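PDB 6CAF: concanavalin B from Canavalia ensiformis, which may act as a carbohydrate-binding protein and is a chitinase-like seed protein of the glycosyl hydrolase 18 family. Local coordinates for residues P86-Q98 against E137-D149. Numbering follows the deposited sequence. Where two conformers were deposited one is given.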
# COMPACT_ATOMS: atom_id res chain seq x y z
N PRO A 86 -18.92 13.96 -3.46
CA PRO A 86 -18.30 13.24 -4.56
C PRO A 86 -16.81 13.06 -4.32
O PRO A 86 -16.12 14.01 -3.95
CB PRO A 86 -18.57 14.15 -5.77
CG PRO A 86 -18.62 15.51 -5.17
CD PRO A 86 -19.32 15.32 -3.86
N CYS A 87 -16.31 11.86 -4.62
CA CYS A 87 -14.86 11.63 -4.50
C CYS A 87 -14.05 12.49 -5.45
O CYS A 87 -12.87 12.72 -5.22
CB CYS A 87 -14.53 10.16 -4.68
SG CYS A 87 -15.20 9.06 -3.40
N SER A 88 -14.69 13.03 -6.48
CA SER A 88 -13.99 13.89 -7.41
C SER A 88 -13.49 15.19 -6.78
O SER A 88 -12.62 15.85 -7.34
CB SER A 88 -14.86 14.16 -8.64
OG SER A 88 -16.05 14.81 -8.25
N PHE A 89 -14.03 15.54 -5.62
CA PHE A 89 -13.57 16.73 -4.89
C PHE A 89 -12.09 16.57 -4.53
O PHE A 89 -11.38 17.55 -4.33
CB PHE A 89 -14.42 17.02 -3.61
CG PHE A 89 -13.94 16.29 -2.33
CD1 PHE A 89 -12.99 16.85 -1.49
CD2 PHE A 89 -14.50 15.08 -1.96
CE1 PHE A 89 -12.59 16.20 -0.33
CE2 PHE A 89 -14.10 14.42 -0.82
CZ PHE A 89 -13.14 14.97 -0.00
N LEU A 90 -11.61 15.32 -4.49
CA LEU A 90 -10.23 15.07 -4.12
C LEU A 90 -9.20 15.38 -5.19
O LEU A 90 -8.01 15.45 -4.91
CB LEU A 90 -10.05 13.63 -3.62
CG LEU A 90 -10.72 13.28 -2.30
CD1 LEU A 90 -10.80 11.79 -2.11
CD2 LEU A 90 -10.01 13.92 -1.13
N GLU A 91 -9.66 15.65 -6.42
CA GLU A 91 -8.72 15.89 -7.50
C GLU A 91 -7.68 16.94 -7.17
O GLU A 91 -6.48 16.71 -7.35
CB GLU A 91 -9.46 16.30 -8.76
CG GLU A 91 -8.57 16.57 -9.97
CD GLU A 91 -9.31 17.14 -11.16
OE1 GLU A 91 -10.40 16.63 -11.51
OE2 GLU A 91 -8.76 18.05 -11.81
N SER A 92 -8.12 18.10 -6.69
CA SER A 92 -7.16 19.18 -6.44
C SER A 92 -6.16 18.79 -5.33
O SER A 92 -4.98 19.13 -5.41
CB SER A 92 -7.89 20.48 -6.07
OG SER A 92 -8.60 20.31 -4.87
N GLN A 93 -6.61 18.06 -4.32
CA GLN A 93 -5.75 17.64 -3.23
C GLN A 93 -4.73 16.61 -3.71
O GLN A 93 -3.56 16.65 -3.32
CB GLN A 93 -6.55 17.08 -2.04
CG GLN A 93 -7.36 18.15 -1.33
CD GLN A 93 -8.23 17.61 -0.24
OE1 GLN A 93 -7.74 17.00 0.73
NE2 GLN A 93 -9.53 17.87 -0.34
N ILE A 94 -5.17 15.70 -4.57
CA ILE A 94 -4.26 14.73 -5.13
C ILE A 94 -3.15 15.44 -5.91
O ILE A 94 -1.96 15.15 -5.77
CB ILE A 94 -5.03 13.76 -6.04
CG1 ILE A 94 -5.90 12.86 -5.18
CG2 ILE A 94 -4.09 12.96 -6.92
CD1 ILE A 94 -6.97 12.11 -5.94
N LYS A 95 -3.55 16.38 -6.76
CA LYS A 95 -2.58 17.07 -7.59
C LYS A 95 -1.61 17.90 -6.75
O LYS A 95 -0.42 17.92 -7.05
CB LYS A 95 -3.29 17.91 -8.64
CG LYS A 95 -3.89 16.99 -9.70
CD LYS A 95 -4.71 17.69 -10.76
CE LYS A 95 -5.04 16.73 -11.88
NZ LYS A 95 -5.91 17.37 -12.88
N GLU A 96 -2.08 18.51 -5.65
CA GLU A 96 -1.14 19.23 -4.77
C GLU A 96 -0.20 18.28 -4.05
O GLU A 96 0.99 18.58 -3.91
CB GLU A 96 -1.78 20.22 -3.76
CG GLU A 96 -2.97 19.76 -2.91
CD GLU A 96 -3.68 20.94 -2.21
OE1 GLU A 96 -3.37 22.09 -2.59
OE2 GLU A 96 -4.54 20.75 -1.30
N CYS A 97 -0.72 17.13 -3.63
CA CYS A 97 0.16 16.10 -3.07
C CYS A 97 1.28 15.78 -4.05
O CYS A 97 2.46 15.69 -3.67
CB CYS A 97 -0.64 14.82 -2.79
SG CYS A 97 -1.80 14.88 -1.40
N GLN A 98 0.90 15.52 -5.29
CA GLN A 98 1.88 15.13 -6.28
C GLN A 98 2.90 16.23 -6.57
O GLN A 98 4.09 15.96 -6.76
CB GLN A 98 1.17 14.70 -7.56
CG GLN A 98 0.35 13.44 -7.39
CD GLN A 98 -0.42 13.08 -8.64
OE1 GLN A 98 -1.10 13.93 -9.23
NE2 GLN A 98 -0.34 11.83 -9.03
N GLU A 137 -5.29 10.68 -16.80
CA GLU A 137 -6.13 11.86 -17.04
C GLU A 137 -6.97 11.75 -18.33
O GLU A 137 -7.34 12.75 -18.92
CB GLU A 137 -5.27 13.13 -17.08
CG GLU A 137 -4.69 13.55 -15.76
CD GLU A 137 -4.05 14.92 -15.79
OE1 GLU A 137 -4.77 15.93 -15.62
OE2 GLU A 137 -2.83 14.97 -15.96
N ARG A 138 -7.29 10.54 -18.76
CA ARG A 138 -7.97 10.36 -20.04
C ARG A 138 -9.46 10.73 -19.95
O ARG A 138 -10.00 11.33 -20.89
CB ARG A 138 -7.80 8.91 -20.51
CG ARG A 138 -8.44 8.55 -21.85
CD ARG A 138 -7.94 9.38 -23.01
NE ARG A 138 -8.60 9.04 -24.28
CZ ARG A 138 -9.83 9.41 -24.60
NH1 ARG A 138 -10.53 10.17 -23.77
NH2 ARG A 138 -10.37 9.05 -25.77
N ARG A 139 -10.09 10.33 -18.85
CA ARG A 139 -11.49 10.67 -18.59
C ARG A 139 -11.68 11.04 -17.15
O ARG A 139 -10.90 10.65 -16.30
CB ARG A 139 -12.37 9.46 -18.87
CG ARG A 139 -12.42 9.08 -20.33
CD ARG A 139 -13.42 7.96 -20.55
NE ARG A 139 -13.48 7.63 -21.97
CZ ARG A 139 -13.99 6.51 -22.46
NH1 ARG A 139 -14.45 5.58 -21.63
NH2 ARG A 139 -14.01 6.32 -23.77
N GLU A 140 -12.77 11.75 -16.88
CA GLU A 140 -13.24 12.00 -15.52
C GLU A 140 -13.61 10.68 -14.91
O GLU A 140 -14.45 9.96 -15.43
CB GLU A 140 -14.50 12.89 -15.57
CG GLU A 140 -14.29 14.24 -16.20
CD GLU A 140 -13.56 15.21 -15.30
OE1 GLU A 140 -13.49 14.93 -14.10
OE2 GLU A 140 -13.07 16.25 -15.79
N GLY A 141 -13.01 10.39 -13.76
CA GLY A 141 -13.29 9.18 -13.00
C GLY A 141 -13.71 9.50 -11.58
O GLY A 141 -14.01 10.65 -11.24
N PRO A 142 -13.74 8.47 -10.74
CA PRO A 142 -14.21 8.67 -9.38
C PRO A 142 -13.47 9.75 -8.58
O PRO A 142 -14.08 10.39 -7.75
CB PRO A 142 -14.05 7.27 -8.77
CG PRO A 142 -14.27 6.36 -9.94
CD PRO A 142 -13.55 7.04 -11.05
N LEU A 143 -12.18 9.90 -8.83
CA LEU A 143 -11.34 10.89 -8.16
C LEU A 143 -11.12 12.14 -9.00
O LEU A 143 -10.25 12.93 -8.72
CB LEU A 143 -10.00 10.27 -7.75
CG LEU A 143 -10.11 9.25 -6.60
CD1 LEU A 143 -8.82 8.48 -6.47
CD2 LEU A 143 -10.44 9.93 -5.29
N GLY A 144 -11.98 12.34 -10.00
CA GLY A 144 -11.79 13.42 -10.93
C GLY A 144 -10.94 12.99 -12.10
O GLY A 144 -10.87 11.81 -12.47
N LYS A 145 -10.28 13.97 -12.70
CA LYS A 145 -9.39 13.72 -13.81
C LYS A 145 -7.97 13.74 -13.24
O LYS A 145 -7.43 14.80 -12.92
CB LYS A 145 -9.55 14.76 -14.92
CG LYS A 145 -8.82 14.39 -16.18
CD LYS A 145 -9.21 15.32 -17.33
CE LYS A 145 -10.49 14.86 -18.00
NZ LYS A 145 -10.76 15.67 -19.22
N VAL A 146 -7.41 12.55 -13.05
CA VAL A 146 -6.14 12.38 -12.38
C VAL A 146 -5.26 11.37 -13.09
O VAL A 146 -5.75 10.56 -13.89
CB VAL A 146 -6.31 11.92 -10.90
CG1 VAL A 146 -7.03 12.98 -10.06
CG2 VAL A 146 -7.03 10.58 -10.79
N ALA A 147 -3.96 11.45 -12.79
CA ALA A 147 -3.02 10.41 -13.15
C ALA A 147 -2.27 10.02 -11.92
O ALA A 147 -1.27 10.62 -11.55
CB ALA A 147 -2.06 10.87 -14.24
N LEU A 148 -2.80 9.04 -11.23
CA LEU A 148 -2.21 8.57 -9.98
C LEU A 148 -0.85 7.92 -10.24
O LEU A 148 -0.54 7.49 -11.35
CB LEU A 148 -3.13 7.60 -9.26
CG LEU A 148 -4.48 8.18 -8.83
CD1 LEU A 148 -5.27 7.13 -8.04
CD2 LEU A 148 -4.35 9.44 -8.03
N ASP A 149 -0.05 7.84 -9.19
CA ASP A 149 1.29 7.31 -9.30
C ASP A 149 1.39 5.82 -9.28
O ASP A 149 2.45 5.27 -9.59
CB ASP A 149 2.14 7.91 -8.22
CG ASP A 149 2.22 9.40 -8.34
OD1 ASP A 149 2.91 9.87 -9.26
OD2 ASP A 149 1.51 10.11 -7.60
O HOH W 1 -11.76 17.56 -13.67
O HOH W 2 -3.02 13.67 -11.27
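Leu143 CD2 packs 3.7 Å from Leu90 CD1 and also touches Cys87 O. Its CB and CD1 meet the CD1 end of Ile94, whose side chain crosses it at about a right angle. Ile94 serves two neighbours: CG1 is anti to the carbonyl carbon (chi1 -71°) and carries CD1 to Leu143, while CG2 packs 3.7 Å from Leu148 CD2. These apolar groups are the tight, buried part. Leu143 O is buried here too and has no polar partner; Glu91 CB sits against it.

The family 18 domain is a TIM barrel. Residues 137-149 lie in the loop between helix 120-135 and strand 150-154, and this loop runs beside the preceding barrel helix, 91-99. A type I turn, Gly141 to Gly144, brings the loop up to Ser88.

The looser rim is polar and partly open to solvent. With CG anti to the backbone N (chi1 -180°) and the chain extended, Glu91 carries its carboxylate out to the loop. OE1 takes a nearly straight bond from Lys145 N (2.9 Å, 170°), arriving from above the carboxylate plane. A water links the same oxygen to Glu140 OE2. Lys95 NZ joins Glu91 OE2 in a salt bridge, bonds to Lys145 O at 3.0 Å and makes a second salt bridge, with a weak bond, to Glu137 OE1 at 3.3 Å. Replacing Glu91 with an alanine would probably leave Lys145 N without its acceptor and Lys95 freer to turn.

Further along the helix, Gln98 NE2 gives one hydrogen to Asp149 OD2 and the other to Ala147 O, both 2.9 Å away and close to the amide plane. This fixes the amide's rotation. Gln98 OE1 reaches Ala147 N through a water, and Asp149 OD2 also accepts from Val104 N of strand 103-109.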